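Local coordinates for protein putative peptidase (Parabacteroides merdae, PDB 4L8K) that is a putative serine peptidase of family S41 and probably hydrolyses peptide bonds, at residues G126-G131 with N226-V231; V132-L137 with A169-E174; C268-L271 with H277-F280. All coordinates share one frame; numbering follows the deposited sequence. Where two conformers were deposited one is given.

Interaction 1: residues G126-G131 with N226-V231; sequences GSFSSG and NDFVNV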
loop_
_atom_site.group_PDB
_atom_site.type_symbol
_atom_site.label_atom_id
_atom_site.label_comp_id
_atom_site.label_asym_id
_atom_site.label_seq_id
_atom_site.Cartn_x
_atom_site.Cartn_y
_atom_site.Cartn_z
ATOM N N GLY A 126 1.510 -3.292 -11.687
ATOM C CA GLY A 126 0.490 -3.990 -10.916
ATOM C C GLY A 126 0.927 -4.729 -9.675
ATOM O O GLY A 126 0.095 -5.012 -8.807
ATOM N N SER A 127 2.202 -5.122 -9.596
ATOM C CA SER A 127 2.670 -5.927 -8.464
ATOM C C SER A 127 4.142 -5.725 -8.182
ATOM O O SER A 127 4.942 -5.895 -9.093
ATOM C CB SER A 127 2.415 -7.417 -8.743
ATOM O OG SER A 127 2.876 -8.207 -7.656
ATOM N N PHE A 128 4.504 -5.465 -6.911
ATOM C CA PHE A 128 5.908 -5.376 -6.495
ATOM C C PHE A 128 6.527 -6.795 -6.351
ATOM O O PHE A 128 7.685 -6.898 -5.961
ATOM C CB PHE A 128 6.100 -4.524 -5.202
ATOM C CG PHE A 128 6.076 -3.036 -5.454
ATOM C CD1 PHE A 128 7.205 -2.376 -5.908
ATOM C CD2 PHE A 128 4.901 -2.314 -5.327
ATOM C CE1 PHE A 128 7.164 -1.008 -6.198
ATOM C CE2 PHE A 128 4.862 -0.947 -5.616
ATOM C CZ PHE A 128 5.999 -0.299 -6.024
ATOM N N SER A 129 5.752 -7.882 -6.690
ATOM C CA SER A 129 6.199 -9.283 -6.719
ATOM C C SER A 129 6.716 -9.629 -8.109
ATOM O O SER A 129 7.444 -10.594 -8.286
ATOM C CB SER A 129 5.074 -10.235 -6.331
ATOM O OG SER A 129 4.782 -10.154 -4.947
ATOM N N SER A 130 6.329 -8.837 -9.102
ATOM C CA SER A 130 6.790 -8.977 -10.476
ATOM C C SER A 130 7.972 -8.032 -10.639
ATOM O O SER A 130 7.804 -6.817 -10.620
ATOM C CB SER A 130 5.654 -8.676 -11.453
ATOM O OG SER A 130 5.880 -9.333 -12.688
ATOM N N GLY A 131 9.161 -8.611 -10.707
ATOM C CA GLY A 131 10.429 -7.905 -10.804
ATOM C C GLY A 131 10.652 -6.947 -11.952
ATOM O O GLY A 131 10.154 -7.133 -13.071
ATOM N N ASN A 226 2.484 1.056 -0.300
ATOM C CA ASN A 226 2.261 2.166 0.624
ATOM C C ASN A 226 3.590 2.816 0.952
ATOM O O ASN A 226 3.674 4.031 0.957
ATOM C CB ASN A 226 1.541 1.699 1.910
ATOM C CG ASN A 226 1.019 2.834 2.748
ATOM O OD1 ASN A 226 0.350 3.737 2.252
ATOM N ND2 ASN A 226 1.308 2.818 4.039
ATOM N N ASP A 227 4.650 2.007 1.178
ATOM C CA ASP A 227 5.998 2.518 1.482
ATOM C C ASP A 227 6.605 3.219 0.269
ATOM O O ASP A 227 7.312 4.204 0.443
ATOM C CB ASP A 227 6.921 1.387 1.956
ATOM C CG ASP A 227 6.420 0.596 3.145
ATOM O OD1 ASP A 227 5.561 1.128 3.909
ATOM O OD2 ASP A 227 6.902 -0.528 3.341
ATOM N N PHE A 228 6.357 2.691 -0.943
ATOM C CA PHE A 228 6.796 3.270 -2.217
ATOM C C PHE A 228 6.150 4.678 -2.385
ATOM O O PHE A 228 6.844 5.649 -2.698
ATOM C CB PHE A 228 6.390 2.340 -3.414
ATOM C CG PHE A 228 6.637 2.945 -4.776
ATOM C CD1 PHE A 228 7.925 3.007 -5.306
ATOM C CD2 PHE A 228 5.582 3.450 -5.536
ATOM C CE1 PHE A 228 8.159 3.563 -6.573
ATOM C CE2 PHE A 228 5.821 4.022 -6.790
ATOM C CZ PHE A 228 7.106 4.065 -7.306
ATOM N N VAL A 229 4.818 4.760 -2.187
ATOM C CA VAL A 229 4.055 6.002 -2.295
ATOM C C VAL A 229 4.612 7.020 -1.276
ATOM O O VAL A 229 4.838 8.175 -1.628
ATOM C CB VAL A 229 2.535 5.735 -2.122
ATOM C CG1 VAL A 229 1.757 7.037 -1.902
ATOM C CG2 VAL A 229 1.987 5.000 -3.354
ATOM N N ASN A 230 4.892 6.560 -0.049
ATOM C CA ASN A 230 5.443 7.383 1.010
ATOM C C ASN A 230 6.754 8.079 0.578
ATOM O O ASN A 230 6.950 9.249 0.901
ATOM C CB ASN A 230 5.689 6.551 2.253
ATOM C CG ASN A 230 6.239 7.331 3.434
ATOM O OD1 ASN A 230 5.809 8.435 3.758
ATOM N ND2 ASN A 230 7.220 6.777 4.094
ATOM N N VAL A 231 7.636 7.360 -0.125
ATOM C CA VAL A 231 8.910 7.920 -0.573
ATOM C C VAL A 231 8.668 8.882 -1.744
ATOM O O VAL A 231 9.228 9.977 -1.760
ATOM C CB VAL A 231 9.933 6.799 -0.944
ATOM C CG1 VAL A 231 11.254 7.390 -1.459
ATOM C CG2 VAL A 231 10.184 5.871 0.243
#

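Interaction 2: residues V132-L137 with A169-E174; sequences VGENNL and ASRFLE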
loop_
_atom_site.group_PDB
_atom_site.type_symbol
_atom_site.label_atom_id
_atom_site.label_comp_id
_atom_site.label_asym_id
_atom_site.label_seq_id
_atom_site.Cartn_x
_atom_site.Cartn_y
_atom_site.Cartn_z
ATOM N N VAL A 132 11.463 -5.928 -11.664
ATOM C CA VAL A 132 11.862 -4.903 -12.626
ATOM C C VAL A 132 13.378 -4.807 -12.510
ATOM O O VAL A 132 13.890 -4.617 -11.417
ATOM C CB VAL A 132 11.087 -3.547 -12.403
ATOM C CG1 VAL A 132 11.763 -2.383 -13.059
ATOM C CG2 VAL A 132 9.662 -3.642 -12.913
ATOM N N GLY A 133 14.083 -5.017 -13.612
ATOM C CA GLY A 133 15.541 -4.903 -13.651
ATOM C C GLY A 133 15.983 -3.486 -13.970
ATOM O O GLY A 133 15.150 -2.635 -14.307
ATOM N N GLU A 134 17.292 -3.217 -13.836
ATOM C CA GLU A 134 17.897 -1.908 -14.100
ATOM C C GLU A 134 17.775 -1.528 -15.580
ATOM O O GLU A 134 17.536 -0.361 -15.886
ATOM C CB GLU A 134 19.385 -1.860 -13.667
ATOM C CG GLU A 134 19.655 -2.199 -12.206
ATOM C CD GLU A 134 19.192 -1.229 -11.128
ATOM O OE1 GLU A 134 18.525 -0.209 -11.437
ATOM O OE2 GLU A 134 19.493 -1.513 -9.947
ATOM N N ASN A 135 17.929 -2.519 -16.492
ATOM C CA ASN A 135 17.807 -2.312 -17.942
ATOM C C ASN A 135 16.354 -2.029 -18.304
ATOM O O ASN A 135 16.106 -1.095 -19.052
ATOM C CB ASN A 135 18.371 -3.499 -18.738
ATOM C CG ASN A 135 19.873 -3.654 -18.639
ATOM O OD1 ASN A 135 20.620 -2.724 -18.410
ATOM N ND2 ASN A 135 20.363 -4.836 -18.844
ATOM N N ASN A 136 15.397 -2.764 -17.707
ATOM C CA ASN A 136 13.955 -2.530 -17.886
ATOM C C ASN A 136 13.615 -1.055 -17.662
ATOM O O ASN A 136 12.959 -0.421 -18.506
ATOM C CB ASN A 136 13.130 -3.379 -16.896
ATOM C CG ASN A 136 13.115 -4.845 -17.115
ATOM O OD1 ASN A 136 12.935 -5.597 -16.157
ATOM N ND2 ASN A 136 13.227 -5.297 -18.379
ATOM N N LEU A 137 14.096 -0.505 -16.518
ATOM C CA LEU A 137 13.874 0.890 -16.149
ATOM C C LEU A 137 14.549 1.843 -17.137
ATOM O O LEU A 137 13.892 2.775 -17.592
ATOM C CB LEU A 137 14.335 1.175 -14.703
ATOM C CG LEU A 137 13.436 0.600 -13.609
ATOM C CD1 LEU A 137 14.202 0.433 -12.292
ATOM C CD2 LEU A 137 12.128 1.415 -13.438
ATOM N N ALA A 169 11.986 3.670 -6.858
ATOM C CA ALA A 169 12.004 4.969 -6.157
ATOM C C ALA A 169 13.330 5.716 -6.290
ATOM O O ALA A 169 13.314 6.943 -6.435
ATOM C CB ALA A 169 11.666 4.782 -4.688
ATOM N N SER A 170 14.463 4.986 -6.254
ATOM C CA SER A 170 15.813 5.563 -6.337
ATOM C C SER A 170 16.096 6.262 -7.705
ATOM O O SER A 170 17.011 7.086 -7.780
ATOM C CB SER A 170 16.873 4.510 -6.019
ATOM O OG SER A 170 16.933 3.520 -7.031
ATOM N N ARG A 171 15.260 5.994 -8.742
ATOM C CA ARG A 171 15.344 6.603 -10.070
ATOM C C ARG A 171 14.751 8.014 -10.108
ATOM O O ARG A 171 14.913 8.707 -11.102
ATOM C CB ARG A 171 14.629 5.735 -11.120
ATOM C CG ARG A 171 15.215 4.332 -11.294
ATOM C CD ARG A 171 16.675 4.386 -11.717
ATOM N NE ARG A 171 17.178 3.076 -12.118
ATOM C CZ ARG A 171 17.334 2.688 -13.376
ATOM N NH1 ARG A 171 17.074 3.520 -14.369
ATOM N NH2 ARG A 171 17.784 1.470 -13.650
ATOM N N PHE A 172 14.101 8.463 -9.034
ATOM C CA PHE A 172 13.448 9.769 -9.012
ATOM C C PHE A 172 14.119 10.734 -8.015
ATOM O O PHE A 172 13.673 11.870 -7.851
ATOM C CB PHE A 172 11.958 9.572 -8.688
ATOM C CG PHE A 172 11.244 8.723 -9.711
ATOM C CD1 PHE A 172 10.664 9.302 -10.837
ATOM C CD2 PHE A 172 11.162 7.345 -9.561
ATOM C CE1 PHE A 172 10.042 8.516 -11.810
ATOM C CE2 PHE A 172 10.525 6.558 -10.528
ATOM C CZ PHE A 172 9.955 7.156 -11.643
ATOM N N LEU A 173 15.227 10.304 -7.415
ATOM C CA LEU A 173 15.985 11.075 -6.431
ATOM C C LEU A 173 17.076 11.902 -7.070
ATOM O O LEU A 173 17.697 11.475 -8.040
ATOM C CB LEU A 173 16.605 10.110 -5.405
ATOM C CG LEU A 173 15.836 9.882 -4.098
ATOM C CD1 LEU A 173 14.470 9.256 -4.345
ATOM C CD2 LEU A 173 16.608 8.986 -3.196
ATOM N N GLU A 174 17.317 13.095 -6.504
ATOM C CA GLU A 174 18.371 14.029 -6.909
ATOM C C GLU A 174 19.570 13.849 -5.987
ATOM O O GLU A 174 20.727 14.020 -6.385
ATOM C CB GLU A 174 17.850 15.478 -6.835
HETATM O O HOH W 1 17.527 1.718 -9.645
#

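Interaction 3: residues C268-L271 with H277-F280; sequences CPVL and HTEF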
loop_
_atom_site.group_PDB
_atom_site.type_symbol
_atom_site.label_atom_id
_atom_site.label_comp_id
_atom_site.label_asym_id
_atom_site.label_seq_id
_atom_site.Cartn_x
_atom_site.Cartn_y
_atom_site.Cartn_z
ATOM N N CYS A 268 5.544 -3.796 12.374
ATOM C CA CYS A 268 6.217 -2.570 12.796
ATOM C C CYS A 268 5.505 -1.302 12.315
ATOM O O CYS A 268 5.220 -1.193 11.123
ATOM C CB CYS A 268 7.667 -2.568 12.309
ATOM S SG CYS A 268 8.523 -4.159 12.439
ATOM N N PRO A 269 5.329 -0.269 13.180
ATOM C CA PRO A 269 4.817 1.011 12.667
ATOM C C PRO A 269 5.868 1.685 11.747
ATOM O O PRO A 269 7.056 1.742 12.081
ATOM C CB PRO A 269 4.592 1.859 13.931
ATOM C CG PRO A 269 4.766 0.941 15.075
ATOM C CD PRO A 269 5.635 -0.176 14.620
ATOM N N VAL A 270 5.430 2.145 10.573
ATOM C CA VAL A 270 6.251 2.894 9.626
ATOM C C VAL A 270 5.779 4.343 9.734
ATOM O O VAL A 270 4.568 4.604 9.684
ATOM C CB VAL A 270 6.206 2.339 8.175
ATOM C CG1 VAL A 270 6.788 3.336 7.172
ATOM C CG2 VAL A 270 6.936 1.003 8.075
ATOM N N LEU A 271 6.732 5.273 9.946
ATOM C CA LEU A 271 6.419 6.680 10.090
ATOM C C LEU A 271 6.959 7.479 8.927
ATOM O O LEU A 271 8.011 7.148 8.378
ATOM C CB LEU A 271 6.978 7.251 11.420
ATOM C CG LEU A 271 6.821 6.404 12.691
ATOM C CD1 LEU A 271 7.582 7.001 13.830
ATOM C CD2 LEU A 271 5.363 6.227 13.061
ATOM N N HIS A 277 2.192 8.197 11.476
ATOM C CA HIS A 277 1.883 6.831 11.048
ATOM C C HIS A 277 1.278 6.791 9.643
ATOM O O HIS A 277 0.379 7.569 9.339
ATOM C CB HIS A 277 0.933 6.171 12.057
ATOM C CG HIS A 277 1.594 5.849 13.348
ATOM N ND1 HIS A 277 2.065 4.583 13.610
ATOM C CD2 HIS A 277 1.887 6.652 14.394
ATOM C CE1 HIS A 277 2.619 4.655 14.804
ATOM N NE2 HIS A 277 2.543 5.881 15.312
ATOM N N THR A 278 1.792 5.886 8.787
ATOM C CA THR A 278 1.313 5.683 7.396
ATOM C C THR A 278 0.488 4.377 7.286
ATOM O O THR A 278 -0.033 4.057 6.214
ATOM C CB THR A 278 2.521 5.639 6.417
ATOM O OG1 THR A 278 3.349 4.516 6.744
ATOM C CG2 THR A 278 3.351 6.932 6.428
ATOM N N GLU A 279 0.377 3.626 8.409
ATOM C CA GLU A 279 -0.313 2.339 8.494
ATOM C C GLU A 279 -1.752 2.386 7.999
ATOM O O GLU A 279 -2.220 1.435 7.396
ATOM C CB GLU A 279 -0.308 1.828 9.955
ATOM C CG GLU A 279 -1.004 0.480 10.153
ATOM C CD GLU A 279 -0.337 -0.742 9.532
ATOM O OE1 GLU A 279 0.877 -0.683 9.214
ATOM O OE2 GLU A 279 -1.036 -1.775 9.387
ATOM N N PHE A 280 -2.446 3.488 8.279
ATOM C CA PHE A 280 -3.859 3.645 8.006
ATOM C C PHE A 280 -4.121 4.176 6.606
ATOM O O PHE A 280 -5.278 4.308 6.202
ATOM C CB PHE A 280 -4.473 4.535 9.102
ATOM C CG PHE A 280 -3.976 4.104 10.462
ATOM C CD1 PHE A 280 -4.370 2.874 11.013
ATOM C CD2 PHE A 280 -3.101 4.915 11.191
ATOM C CE1 PHE A 280 -3.903 2.466 12.272
ATOM C CE2 PHE A 280 -2.615 4.502 12.445
ATOM C CZ PHE A 280 -3.014 3.275 12.970
HETATM O O HOH W 2 3.138 1.152 9.797
HETATM O O HOH W 3 2.370 3.422 11.051
#

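Interaction 1: residues G126-G131 with N226-V231
Different first torsions bring Phe128 and Phe228 together: Phe228 holds CG anti to the backbone N (chi1 172°), which carries its ring off helix 224-232 toward the loop, while Phe128 turns CG anti to its own carbonyl carbon (chi1 -79°) and sends its ring from the loop toward that helix. The leading atom is Phe128 CZ. It comes down over one face of the Phe228 ring, displaced toward the rim, and lies 3.5 Å from Phe228 CG and 3.7 Å from Phe228 CB. The side chains cross at about a right angle, with ring planes inclined at 52° and centroids 5.2 Å apart, an oblique aromatic pair. The backbones stay well apart, the CA atoms of Phe128 and Phe228 being 9.7 Å from each other, and the contact is made by the two side chains.

Phe128 sits in a type I turn from Ser127 to Ser130. Ser127 OG accepts from Ser129 N at 3.1 Å, an ST turn that ties down the backbone just beyond the aromatic residue. Ile168 of helix 162-169 touches both phenylalanine side chains, Tyr125 meets Phe128 edge-to-face, and Phe152 packs against Phe228. The result is a buried aromatic cluster joining the loop after strand 120-125 to helix 224-232, packing of the alpha/beta kind expected in the ClpP/crotonase-like core of an S41 peptidase.

Interaction 2: residues V132-L137 with A169-E174
Arg171 NH2 is gripped twice by Glu134, once through the side chain and once through the backbone. The salt bridge to Glu134 OE1 is 2.9 Å long and nearly straight (174°); it uses the anti lone pair of that oxygen, and the carboxylate and guanidinium planes are only 14° apart. The second bond, Arg171 NH2 to Glu134 O, is also 2.9 Å but more bent, and meets the carbonyl oxygen in its plane on a lone pair. Water 1 closes a ring at the same edge: it accepts from Arg171 NE at 2.8 Å and donates to Glu134 OE1. Both long side chains bend at chi2, which allows this meeting. NH1 is satisfied by a salt bridge to Asp138 and a bond to Thr207 O, giving all three guanidinium nitrogens partners.

Leu137 CB lies over one face of the guanidinium, 3.6 Å from Arg171 CZ. At the start of helix 134-143, Asn136 OD1 accepts from Gly133 N, the N-cap residue, at 2.9 Å. Replacing Arg171 with an alanine would probably cost both Asp138 and Glu134 a salt bridge, though Glu134 keeps a long, weak ion pair to Arg167, and open a gap beside Leu137. With two carboxylates and two backbone carbonyls sharing one buried guanidinium, the charge is likely to be well compensated, and the bonds fix the rotation of the group while tying helix 134-143 to the loop after helix 162-169.

Interaction 3: residues C268-L271 with H277-F280
The imidazole of His277 takes Leu271 CD2 squarely on one face: the methyl lies 3.5 Å from the ring centroid and 5° off the normal, a CH-pi contact. Pro269 CB approaches the same ring obliquely, 3.5 Å from His277 CE1, and Phe28 meets it from outside the two segments. Leu271 and His277 run side by side, pointing the same way, where their backbones form a single beta bridge. In both residues CG is anti to the carbonyl carbon, which keeps the isobutyl group alongside the imidazole.

Val270 O is the polar hub. Thr278 N donates to Val270 O at 3.2 Å, nearly along the C=O axis, and Thr278 OG1 donates as well, from above the carbonyl plane. The hydroxyl gets there because chi1 of 63° puts OG1 between the backbone N and the carbonyl carbon; it also brushes Val270 CG1. Water 3 adds a third donor to Val270 O at 2.8 Å and pairs with His277 ND1. Water 2 accepts from Val270 N at 2.6 Å and donates to Glu279 OE1 at 3.0 Å, while the other carboxylate oxygen, OE2, bonds to Ser266 OG.

Direct bonds thus join Val270 to Thr278, whereas Glu279 and the imidazole nitrogen ND1 are reached through water. Three donors on Val270 O would be expected to polarise its carbonyl, and the two waters extend the polar link beyond the single bridge, so that strand 270-271 and the following loop are held by a mixed direct and solvent-mediated network.

Overall arrangement
Helix 224-232 links interactions 1 and 3, whose centres are 16 Å apart: Asn226 ND2 lies 2.8 Å from Thr278 O, a probable hydrogen bond, and Asn230 OD1 packs against Thr278 CG2. Interactions 1 and 2, with centres 12 Å apart, touch where Phe228 CE1 comes within 3.8 Å of Ala169 N; both segments of interaction 2 fall between those of interaction 1 in sequence. Interactions 2 and 3 do not meet, their nearest atoms being about 13 Å apart. Ligands lie beside interaction 3: methylpentanediol about 4 Å from the Val270 side chain and phosphate about 5 Å from that of Glu279, both probably crystallisation additives, though they may mark a pocket.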